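Long-range contacts in serine-repeat antigen protein (Plasmodium falciparum, PDB 3CH3), which is a malaria-parasite antigen of the papain protease family, protease-like but with an unusual active site, whose catalytic activity is uncertain: residues A[172-177]-A[196-201]; A[186-191]-A[235-240]; A[64-69]-A[87-92]; A[28-33]-A[100-105]. All blocks are in the same frame, centred on the assembly; numbering follows the deposited sequence.

The four contacts sample both halves of a papain-like fold. Interactions 1 and 2 share the mixed beta sheet: strand 169-173 pairs with 199-210, and 188-189 with 235-239. Their centres lie about 15 Å apart, they touch through N177 and L191, and their segments interleave along the chain. Interactions 3 and 4 belong to the earlier, helical part; 64-69 and 87-92 both fall between 28-33 and 100-105, the two centres about 18 Å apart. Interactions 1 and 4 meet round one dihydrogenphosphate ion, where S33 OG probably accepts a hydrogen bond from A200 N and packs on H199, probably at the active-site cleft. Interactions 2 and 3, centres about 36 Å apart, lie out in the two halves.

Interaction 1: A[172-177]-A[196-201]. With 2HP (dihydrogenphosphate ion), chain C.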
# COMPACT_ATOMS: atom_id res chain seq x y z
N TYR A 172 -0.99 0.48 7.96
CA TYR A 172 -2.09 1.29 8.46
C TYR A 172 -1.51 2.38 9.35
O TYR A 172 -0.64 2.12 10.22
CB TYR A 172 -3.08 0.44 9.26
CG TYR A 172 -4.28 0.11 8.45
CD1 TYR A 172 -4.42 -1.15 7.88
CD2 TYR A 172 -5.25 1.08 8.15
CE1 TYR A 172 -5.57 -1.46 7.09
CE2 TYR A 172 -6.37 0.80 7.39
CZ TYR A 172 -6.52 -0.46 6.85
OH TYR A 172 -7.63 -0.73 6.08
N ILE A 173 -2.00 3.60 9.13
CA ILE A 173 -1.63 4.75 9.93
C ILE A 173 -2.92 5.49 10.33
O ILE A 173 -4.01 5.27 9.76
CB ILE A 173 -0.69 5.69 9.11
CG1 ILE A 173 -1.49 6.33 7.94
CG2 ILE A 173 0.58 4.95 8.64
CD1 ILE A 173 -0.69 7.54 7.20
N LYS A 174 -2.78 6.39 11.30
CA LYS A 174 -3.83 7.35 11.59
C LYS A 174 -3.63 8.55 10.66
O LYS A 174 -2.57 9.22 10.69
CB LYS A 174 -3.76 7.78 13.07
CG LYS A 174 -5.04 8.52 13.46
CD LYS A 174 -6.11 7.53 13.95
CE LYS A 174 -7.29 8.30 14.53
NZ LYS A 174 -8.36 7.37 14.97
N ALA A 175 -4.64 8.84 9.84
CA ALA A 175 -4.47 9.91 8.82
C ALA A 175 -4.07 11.25 9.45
O ALA A 175 -3.29 11.98 8.87
CB ALA A 175 -5.73 10.07 7.98
N GLU A 176 -4.60 11.55 10.64
CA GLU A 176 -4.31 12.85 11.30
C GLU A 176 -2.81 13.04 11.48
O GLU A 176 -2.31 14.16 11.47
CB GLU A 176 -4.98 12.89 12.69
CG GLU A 176 -4.30 11.97 13.75
CD GLU A 176 -5.01 11.94 15.11
OE1 GLU A 176 -6.23 12.28 15.19
OE2 GLU A 176 -4.35 11.59 16.11
N ASN A 177 -2.09 11.92 11.64
CA ASN A 177 -0.67 12.04 11.93
C ASN A 177 0.12 12.61 10.75
O ASN A 177 1.25 13.07 10.94
CB ASN A 177 -0.07 10.69 12.29
CG ASN A 177 -0.54 10.18 13.66
OD1 ASN A 177 -0.92 10.93 14.60
ND2 ASN A 177 -0.48 8.91 13.78
N THR A 196 -4.67 3.57 17.61
CA THR A 196 -5.46 2.99 16.52
C THR A 196 -5.04 3.61 15.18
O THR A 196 -4.21 4.53 15.15
CB THR A 196 -6.95 3.28 16.73
OG1 THR A 196 -7.18 4.71 16.72
CG2 THR A 196 -7.46 2.68 18.07
N ALA A 197 -5.63 3.13 14.09
CA ALA A 197 -5.31 3.64 12.74
C ALA A 197 -6.63 3.69 11.94
O ALA A 197 -7.67 3.14 12.37
CB ALA A 197 -4.26 2.74 12.07
N ASP A 198 -6.60 4.35 10.80
CA ASP A 198 -7.81 4.55 10.01
C ASP A 198 -7.58 4.68 8.49
O ASP A 198 -8.54 4.87 7.72
CB ASP A 198 -8.62 5.76 10.55
CG ASP A 198 -7.88 7.10 10.40
OD1 ASP A 198 -6.83 7.15 9.73
OD2 ASP A 198 -8.37 8.09 10.96
N HIS A 199 -6.32 4.57 8.05
CA HIS A 199 -5.98 4.90 6.64
C HIS A 199 -4.86 3.96 6.15
O HIS A 199 -3.80 3.84 6.79
CB HIS A 199 -5.50 6.34 6.56
CG HIS A 199 -5.14 6.78 5.18
ND1 HIS A 199 -6.08 6.92 4.17
CD2 HIS A 199 -3.95 7.10 4.64
CE1 HIS A 199 -5.46 7.31 3.07
NE2 HIS A 199 -4.17 7.44 3.33
N ALA A 200 -5.10 3.31 5.02
CA ALA A 200 -4.13 2.37 4.44
C ALA A 200 -3.18 3.09 3.49
O ALA A 200 -3.61 3.92 2.67
CB ALA A 200 -4.86 1.20 3.72
N VAL A 201 -1.91 2.76 3.62
CA VAL A 201 -0.84 3.29 2.77
C VAL A 201 0.03 2.09 2.38
O VAL A 201 -0.27 0.96 2.76
CB VAL A 201 -0.01 4.39 3.50
CG1 VAL A 201 -0.94 5.62 3.78
CG2 VAL A 201 0.74 3.83 4.80
P 2HP C . -9.94 6.29 4.29
O1 2HP C . -10.45 7.72 4.03
O2 2HP C . -9.62 5.49 3.07
O3 2HP C . -8.58 6.51 5.37
O4 2HP C . -11.28 5.41 5.07
O HOH W 1 -10.59 7.80 12.53
O HOH W 2 -7.26 10.45 11.29
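The carbonyl oxygen of I173 is gripped by two consecutive backbone N-H groups. D198 N donates to I173 O at 2.9 Å from above the carbonyl plane, while H199 N reaches I173 O at 3.0 Å with a bend at the hydrogen (134°). In return, I173 N makes a nearly straight bond to H199 O. Two residues thus face one, which is a classic beta bulge, and the D198 carboxylate reaches the backbone just after strand 169-173. With D198 CG set between the backbone N and the carbonyl carbon (chi1 65°), A175 N is met through the syn side of D198 OD1, at 2.8 Å. D198 OD2 receives hydrogen bonds from two waters, one bridging to E176 N and the other, weakly, to K174 NZ. The K174 chain crosses the carboxylate at about a right angle, but its NZ stays 4.1 Å from D198 OD2, beyond salt-bridge range.

Beside the bulge, A200 CB sits over one face of the Y172 ring, 4.2 Å from its centroid in a CH-pi contact, and I173 CD1 packs on V201 CG1 at 3.9 Å.

H199 holds its CG anti to the backbone N (chi1 -179°), which lays the imidazole beside I173 with its ND1 edge at the dihydrogenphosphate ion: H199 ND1 donates to 2HP O3 at 2.8 Å. A second shell fixes the ring's rotation, N224 OD1 bonding NE2 and the W226 ring lying against it. A histidine held by an asparagine and facing S33 is consistent with the papain-family active site, here with serine where papain has cysteine.

Interaction 2: A[186-191]-A[235-240]; sequences KKVQNL and YFKVDM
Q189 joins the two chains with both of its backbone polar groups. Its N donates to K237 O at 2.9 Å, from above the carbonyl plane, and its O accepts an almost linear bond (174°) from D239 N at 2.8 Å. V238, lying between these partners, adds a CA-H contact to the same Q189 oxygen. This is the parallel pattern, in which one residue of the short, weakly bonded strand 188-189 bonds to residues on both sides of its counterpart. It lies alongside 235-239, whose other neighbour, 216-223, runs antiparallel in the beta-rich part of the papain fold. Where the pairing ends, water takes over: K237 N donates at 2.8 Å to a water that also lies by K187 O, and L191 N donates to a second water, which itself bonds D239 O at 2.8 Å. The D239 carboxylate finds its partners outside the two segments, OD2 bonding Y209 OH and OD1 the backbone N of Y241 and G242. N190 runs alongside it, pointing the same way, with N190 OD1 3.4 Å from D239 CB. On the V238 face, L191 crosses at about a right angle, its CD1 3.9 Å from V238 CG2.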
# COMPACT_ATOMS: atom_id res chain seq x y z
N LYS A 186 9.17 17.25 1.21
CA LYS A 186 10.64 17.39 1.07
C LYS A 186 11.47 17.12 2.36
O LYS A 186 12.70 17.31 2.38
CB LYS A 186 10.98 18.80 0.59
N LYS A 187 10.82 16.73 3.44
CA LYS A 187 11.51 16.55 4.72
C LYS A 187 11.24 15.12 5.18
O LYS A 187 10.16 14.59 4.91
CB LYS A 187 10.86 17.45 5.78
CG LYS A 187 11.14 18.94 5.71
CD LYS A 187 10.89 19.54 7.11
CE LYS A 187 11.30 21.03 7.19
NZ LYS A 187 11.68 21.43 8.61
N VAL A 188 12.17 14.51 5.91
CA VAL A 188 11.84 13.24 6.56
C VAL A 188 11.01 13.57 7.79
O VAL A 188 11.50 14.26 8.71
CB VAL A 188 13.12 12.45 6.97
CG1 VAL A 188 12.75 11.22 7.79
CG2 VAL A 188 13.96 12.13 5.71
N GLN A 189 9.76 13.10 7.82
CA GLN A 189 8.85 13.44 8.92
C GLN A 189 9.24 12.68 10.18
O GLN A 189 9.63 11.51 10.14
CB GLN A 189 7.39 13.08 8.57
CG GLN A 189 6.91 13.67 7.22
CD GLN A 189 6.91 15.20 7.19
OE1 GLN A 189 7.24 15.80 6.17
NE2 GLN A 189 6.54 15.82 8.30
N ASN A 190 9.15 13.33 11.33
CA ASN A 190 9.50 12.65 12.57
C ASN A 190 8.20 12.59 13.38
O ASN A 190 7.85 13.56 14.05
CB ASN A 190 10.60 13.42 13.32
CG ASN A 190 11.25 12.56 14.40
OD1 ASN A 190 11.38 11.34 14.26
ND2 ASN A 190 11.65 13.21 15.50
N LEU A 191 7.46 11.48 13.23
CA LEU A 191 6.04 11.45 13.63
C LEU A 191 5.78 10.41 14.70
O LEU A 191 6.40 9.34 14.69
CB LEU A 191 5.16 11.05 12.43
CG LEU A 191 5.27 11.96 11.21
CD1 LEU A 191 4.34 11.44 10.16
CD2 LEU A 191 4.91 13.42 11.56
N TYR A 235 4.24 10.63 -2.38
CA TYR A 235 4.97 9.85 -1.36
C TYR A 235 5.47 10.73 -0.22
O TYR A 235 5.48 11.96 -0.32
CB TYR A 235 6.19 9.16 -2.02
CG TYR A 235 5.88 8.21 -3.15
CD1 TYR A 235 5.67 8.71 -4.47
CD2 TYR A 235 5.81 6.85 -2.94
CE1 TYR A 235 5.38 7.84 -5.53
CE2 TYR A 235 5.52 5.96 -4.02
CZ TYR A 235 5.30 6.46 -5.28
OH TYR A 235 5.03 5.58 -6.30
N PHE A 236 5.95 10.09 0.84
CA PHE A 236 6.68 10.84 1.86
C PHE A 236 7.70 9.93 2.54
O PHE A 236 7.62 8.70 2.41
CB PHE A 236 5.71 11.48 2.89
CG PHE A 236 4.92 10.49 3.71
CD1 PHE A 236 5.27 10.24 5.06
CD2 PHE A 236 3.77 9.89 3.18
CE1 PHE A 236 4.51 9.35 5.85
CE2 PHE A 236 2.98 8.97 3.99
CZ PHE A 236 3.36 8.72 5.31
N LYS A 237 8.63 10.53 3.28
CA LYS A 237 9.61 9.76 4.08
C LYS A 237 9.26 10.00 5.53
O LYS A 237 8.90 11.15 5.90
CB LYS A 237 11.04 10.21 3.83
CG LYS A 237 11.55 9.86 2.40
CD LYS A 237 13.03 10.31 2.22
CE LYS A 237 13.54 9.76 0.89
NZ LYS A 237 14.23 10.79 0.05
N VAL A 238 9.36 8.95 6.34
CA VAL A 238 9.09 9.06 7.77
C VAL A 238 10.12 8.26 8.58
O VAL A 238 10.44 7.12 8.24
CB VAL A 238 7.62 8.61 8.09
CG1 VAL A 238 7.30 7.14 7.65
CG2 VAL A 238 7.23 8.87 9.60
N ASP A 239 10.59 8.87 9.68
CA ASP A 239 11.55 8.21 10.54
C ASP A 239 10.98 6.86 11.06
O ASP A 239 9.81 6.78 11.45
CB ASP A 239 11.92 9.17 11.69
CG ASP A 239 13.14 8.71 12.45
OD1 ASP A 239 12.98 7.76 13.26
OD2 ASP A 239 14.22 9.31 12.24
N MET A 240 11.77 5.78 11.02
CA MET A 240 11.22 4.46 11.41
C MET A 240 10.85 4.39 12.88
O MET A 240 10.03 3.56 13.27
CB MET A 240 12.23 3.36 11.16
CG MET A 240 12.55 3.19 9.66
SD MET A 240 13.69 1.75 9.59
CE MET A 240 13.82 1.71 7.78
O HOH W 3 8.50 13.35 3.38
O HOH W 4 8.47 8.87 12.70

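Interaction 3: A[64-69]-A[87-92]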
# COMPACT_ATOMS: atom_id res chain seq x y z
N CYS A 64 -18.18 -4.21 -6.56
CA CYS A 64 -18.54 -5.62 -6.73
C CYS A 64 -18.24 -6.38 -5.45
O CYS A 64 -17.10 -6.46 -5.03
CB CYS A 64 -17.78 -6.22 -7.90
SG CYS A 64 -18.04 -5.32 -9.42
N TYR A 65 -19.29 -6.87 -4.79
CA TYR A 65 -19.16 -7.53 -3.49
C TYR A 65 -20.44 -8.28 -3.17
O TYR A 65 -21.52 -7.92 -3.66
CB TYR A 65 -18.80 -6.52 -2.37
CG TYR A 65 -19.82 -5.42 -2.20
CD1 TYR A 65 -20.90 -5.58 -1.33
CD2 TYR A 65 -19.71 -4.19 -2.90
CE1 TYR A 65 -21.87 -4.59 -1.18
CE2 TYR A 65 -20.66 -3.19 -2.74
CZ TYR A 65 -21.74 -3.40 -1.88
OH TYR A 65 -22.70 -2.45 -1.70
N LYS A 66 -20.32 -9.33 -2.35
CA LYS A 66 -21.46 -10.18 -2.03
C LYS A 66 -22.25 -9.62 -0.85
O LYS A 66 -21.76 -8.77 -0.10
CB LYS A 66 -21.00 -11.63 -1.80
CG LYS A 66 -20.90 -12.42 -3.09
CD LYS A 66 -20.59 -13.91 -2.86
CE LYS A 66 -20.43 -14.66 -4.19
NZ LYS A 66 -19.59 -13.87 -5.16
N GLY A 67 -23.49 -10.08 -0.73
CA GLY A 67 -24.33 -9.71 0.39
C GLY A 67 -25.10 -8.43 0.17
O GLY A 67 -25.18 -7.92 -0.96
N GLU A 68 -25.67 -7.91 1.25
CA GLU A 68 -26.47 -6.70 1.22
C GLU A 68 -25.63 -5.51 0.76
O GLU A 68 -24.41 -5.47 1.00
CB GLU A 68 -27.11 -6.43 2.60
CG GLU A 68 -26.14 -6.55 3.80
CD GLU A 68 -25.39 -5.26 4.10
OE1 GLU A 68 -26.06 -4.25 4.45
OE2 GLU A 68 -24.14 -5.24 4.01
N HIS A 69 -26.27 -4.56 0.08
CA HIS A 69 -25.61 -3.31 -0.32
C HIS A 69 -25.00 -2.58 0.88
O HIS A 69 -25.57 -2.60 1.98
CB HIS A 69 -26.61 -2.41 -1.06
CG HIS A 69 -26.16 -1.00 -1.24
ND1 HIS A 69 -26.22 -0.06 -0.23
CD2 HIS A 69 -25.64 -0.35 -2.32
CE1 HIS A 69 -25.76 1.09 -0.67
NE2 HIS A 69 -25.40 0.95 -1.93
N GLU A 87 -11.42 -13.72 -4.03
CA GLU A 87 -11.72 -15.13 -3.89
C GLU A 87 -13.16 -15.42 -4.33
O GLU A 87 -13.44 -16.49 -4.86
CB GLU A 87 -11.42 -15.57 -2.45
CG GLU A 87 -9.91 -15.58 -2.15
CD GLU A 87 -9.54 -15.16 -0.72
OE1 GLU A 87 -10.44 -14.99 0.13
OE2 GLU A 87 -8.33 -14.99 -0.45
N ASP A 88 -14.04 -14.45 -4.14
CA ASP A 88 -15.43 -14.56 -4.59
C ASP A 88 -15.59 -14.42 -6.10
O ASP A 88 -16.42 -15.10 -6.70
CB ASP A 88 -16.32 -13.53 -3.88
CG ASP A 88 -16.53 -13.86 -2.41
OD1 ASP A 88 -16.28 -15.02 -2.01
OD2 ASP A 88 -16.96 -12.96 -1.66
N TYR A 89 -14.81 -13.54 -6.72
CA TYR A 89 -15.02 -13.19 -8.13
C TYR A 89 -14.01 -13.84 -9.08
O TYR A 89 -14.38 -14.26 -10.18
CB TYR A 89 -15.10 -11.66 -8.31
CG TYR A 89 -16.38 -11.07 -7.75
CD1 TYR A 89 -17.49 -10.84 -8.57
CD2 TYR A 89 -16.50 -10.75 -6.39
CE1 TYR A 89 -18.67 -10.31 -8.07
CE2 TYR A 89 -17.68 -10.22 -5.86
CZ TYR A 89 -18.77 -10.01 -6.71
OH TYR A 89 -19.95 -9.48 -6.21
N GLY A 90 -12.75 -13.93 -8.66
CA GLY A 90 -11.69 -14.51 -9.48
C GLY A 90 -11.28 -13.64 -10.66
O GLY A 90 -10.63 -14.11 -11.60
N PHE A 91 -11.66 -12.37 -10.61
CA PHE A 91 -11.46 -11.44 -11.73
C PHE A 91 -11.05 -10.08 -11.21
O PHE A 91 -11.73 -9.50 -10.35
CB PHE A 91 -12.72 -11.33 -12.59
CG PHE A 91 -12.46 -10.86 -14.00
CD1 PHE A 91 -12.29 -11.77 -15.03
CD2 PHE A 91 -12.39 -9.50 -14.30
CE1 PHE A 91 -12.04 -11.35 -16.35
CE2 PHE A 91 -12.14 -9.06 -15.60
CZ PHE A 91 -11.96 -9.98 -16.62
N LEU A 92 -9.94 -9.57 -11.72
CA LEU A 92 -9.56 -8.20 -11.47
C LEU A 92 -9.37 -7.54 -12.80
O LEU A 92 -8.36 -7.81 -13.47
CB LEU A 92 -8.26 -8.13 -10.68
CG LEU A 92 -8.31 -8.48 -9.20
CD1 LEU A 92 -6.89 -8.40 -8.67
CD2 LEU A 92 -9.25 -7.56 -8.41
O HOH W 5 -17.52 -10.32 -1.87
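The Y89 ring is covered on its two faces by different parts of the loop that follows helix 58-63. Over one face hangs the ammonium of K66, its NZ 4.4 Å from the ring centroid and 20° off the normal, a cation-pi contact. The opposite face receives C64, whose CB comes 4.1 Å from Y89 CZ, both visitors being displaced toward the rim. The long K66 chain is extended until its last torsion, where a bend (chi4 45°) turns NZ toward the helix end. There it passes obliquely over D88, with K66 NZ 3.5 Å from D88 CB. The charges themselves stay 4.5 Å apart, K66 NZ to D88 OD2, so their attraction is probably modest. A water completes the link between these two residues, accepting from K66 N and donating to D88 OD2 at 2.7 Å. At the phenol end, Y89 OH lies 3.0 Å from Y65 N, but the angle is too poor for a hydrogen bond. Farther out, C64 SG is tied to C109 by a disulfide, and Y60 of helix 58-63 also touches Y89. The arrangement is a cation-pi contact at a helix C-terminus, where G90 leaves helix 79-89 with positive phi, in the helical part of the papain-like fold.

Interaction 4: A[28-33]-A[100-105]; sequences GNCDTS and YNYVKV. With 2HP (dihydrogenphosphate ion), chain C.
G28 has a positive phi of 72°, its CA lies 5.5 Å from Y102 CA, and the peptide it shares with N29 lies over the Y102 ring. N29 N sits above the middle of that ring, and N29 CB adds a CH-pi contact 3.8 Å from the centroid, 30° off the normal. V103 CG1 covers the opposite face. C30 approaches differently: its sulfur meets the rim of the same ring near the ring plane, with C30 SG 3.6 Å from Y102 CD1. That sulfur also lies 3.3 Å from Y102 O and 3.9 Å from V105 CB, and its disulfide ties this loop to C73, outside the two segments.

Farther along, Y100 comes from the direction opposite to T32. With its OG1 between the backbone N and the carbonyl carbon (chi1 51°), T32 OG1 donates to Y100 OH at 2.9 Å. The phenol in turn bonds Q27 O, giving a chain of two hydrogen bonds.

Past T32, at the N-cap position of helix 33-48 though its side chain makes no capping bond, S33 binds the dihydrogenphosphate ion twice through one oxygen: S33 N to 2HP O2 at 2.9 Å and S33 OG to 2HP O2 at 2.8 Å. Q27 NE2 is another donor to the ion and also bonds C30 O. S33 N and OG at the start of the helix, with Q27 NE2 and H199 ND1, surround the ion with donors, which would probably stabilise negative charge, consistent with an anion-receiving site like the oxyanion hole of papain relatives.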
# COMPACT_ATOMS: atom_id res chain seq x y z
N GLY A 28 -9.81 10.18 -3.99
CA GLY A 28 -10.87 11.19 -3.98
C GLY A 28 -11.48 11.28 -2.59
O GLY A 28 -10.82 10.99 -1.57
N ASN A 29 -12.76 11.65 -2.54
CA ASN A 29 -13.43 11.92 -1.29
C ASN A 29 -14.25 10.73 -0.81
O ASN A 29 -15.37 10.93 -0.35
CB ASN A 29 -14.30 13.19 -1.42
CG ASN A 29 -14.43 13.94 -0.11
OD1 ASN A 29 -13.60 13.77 0.79
ND2 ASN A 29 -15.44 14.77 0.00
N CYS A 30 -13.75 9.51 -1.01
CA CYS A 30 -14.32 8.27 -0.45
C CYS A 30 -13.28 7.55 0.40
O CYS A 30 -12.09 7.79 0.24
CB CYS A 30 -14.79 7.27 -1.55
SG CYS A 30 -16.24 7.77 -2.55
N ASP A 31 -13.76 6.68 1.29
CA ASP A 31 -12.90 6.02 2.26
C ASP A 31 -12.41 4.75 1.63
O ASP A 31 -12.65 3.67 2.15
CB ASP A 31 -13.68 5.75 3.55
CG ASP A 31 -14.14 7.03 4.24
OD1 ASP A 31 -13.72 8.15 3.84
OD2 ASP A 31 -14.96 6.92 5.18
N THR A 32 -11.70 4.86 0.53
CA THR A 32 -11.33 3.65 -0.23
C THR A 32 -9.84 3.37 -0.23
O THR A 32 -9.33 2.62 -1.10
CB THR A 32 -11.84 3.74 -1.68
OG1 THR A 32 -11.43 4.99 -2.27
CG2 THR A 32 -13.40 3.62 -1.71
N SER A 33 -9.11 3.92 0.74
CA SER A 33 -7.65 3.65 0.80
C SER A 33 -7.36 2.15 0.92
O SER A 33 -6.33 1.67 0.42
CB SER A 33 -6.98 4.39 1.95
OG SER A 33 -7.35 3.91 3.24
N TYR A 100 -11.46 4.64 -12.37
CA TYR A 100 -11.94 5.13 -11.09
C TYR A 100 -12.40 6.56 -11.13
O TYR A 100 -11.70 7.44 -11.66
CB TYR A 100 -10.85 5.02 -10.03
CG TYR A 100 -11.30 5.38 -8.63
CD1 TYR A 100 -11.97 4.43 -7.83
CD2 TYR A 100 -11.00 6.63 -8.07
CE1 TYR A 100 -12.32 4.73 -6.52
CE2 TYR A 100 -11.37 6.92 -6.76
CZ TYR A 100 -12.01 5.98 -6.00
OH TYR A 100 -12.37 6.27 -4.70
N ASN A 101 -13.59 6.79 -10.59
CA ASN A 101 -14.02 8.16 -10.26
C ASN A 101 -14.75 7.98 -8.95
O ASN A 101 -15.65 7.15 -8.88
CB ASN A 101 -14.94 8.75 -11.36
CG ASN A 101 -15.22 10.22 -11.15
OD1 ASN A 101 -15.34 10.69 -10.02
ND2 ASN A 101 -15.36 10.96 -12.26
N TYR A 102 -14.35 8.70 -7.91
CA TYR A 102 -14.92 8.49 -6.58
C TYR A 102 -16.42 8.69 -6.52
O TYR A 102 -17.10 8.06 -5.70
CB TYR A 102 -14.21 9.32 -5.51
CG TYR A 102 -14.76 10.72 -5.23
CD1 TYR A 102 -15.80 10.90 -4.29
CD2 TYR A 102 -14.24 11.83 -5.83
CE1 TYR A 102 -16.31 12.17 -3.98
CE2 TYR A 102 -14.74 13.12 -5.52
CZ TYR A 102 -15.76 13.28 -4.60
OH TYR A 102 -16.25 14.56 -4.29
N VAL A 103 -16.96 9.57 -7.37
CA VAL A 103 -18.41 9.79 -7.36
C VAL A 103 -19.21 8.61 -7.94
O VAL A 103 -20.44 8.60 -7.88
CB VAL A 103 -18.82 11.11 -8.04
CG1 VAL A 103 -18.06 12.28 -7.41
CG2 VAL A 103 -18.59 11.05 -9.54
N LYS A 104 -18.50 7.62 -8.51
CA LYS A 104 -19.12 6.42 -9.07
C LYS A 104 -19.07 5.23 -8.12
O LYS A 104 -19.62 4.16 -8.43
CB LYS A 104 -18.48 6.03 -10.40
CG LYS A 104 -18.53 7.11 -11.44
CD LYS A 104 -18.25 6.58 -12.82
CE LYS A 104 -18.17 7.72 -13.79
NZ LYS A 104 -18.31 7.24 -15.18
N VAL A 105 -18.43 5.42 -6.96
CA VAL A 105 -18.38 4.38 -5.93
C VAL A 105 -19.80 4.20 -5.40
O VAL A 105 -20.40 5.16 -4.86
CB VAL A 105 -17.41 4.74 -4.77
CG1 VAL A 105 -17.55 3.69 -3.62
CG2 VAL A 105 -15.94 4.89 -5.26
P 2HP C . -9.94 6.29 4.29
O1 2HP C . -10.45 7.72 4.03
O2 2HP C . -9.62 5.49 3.07
O3 2HP C . -8.58 6.51 5.37
O4 2HP C . -11.28 5.41 5.07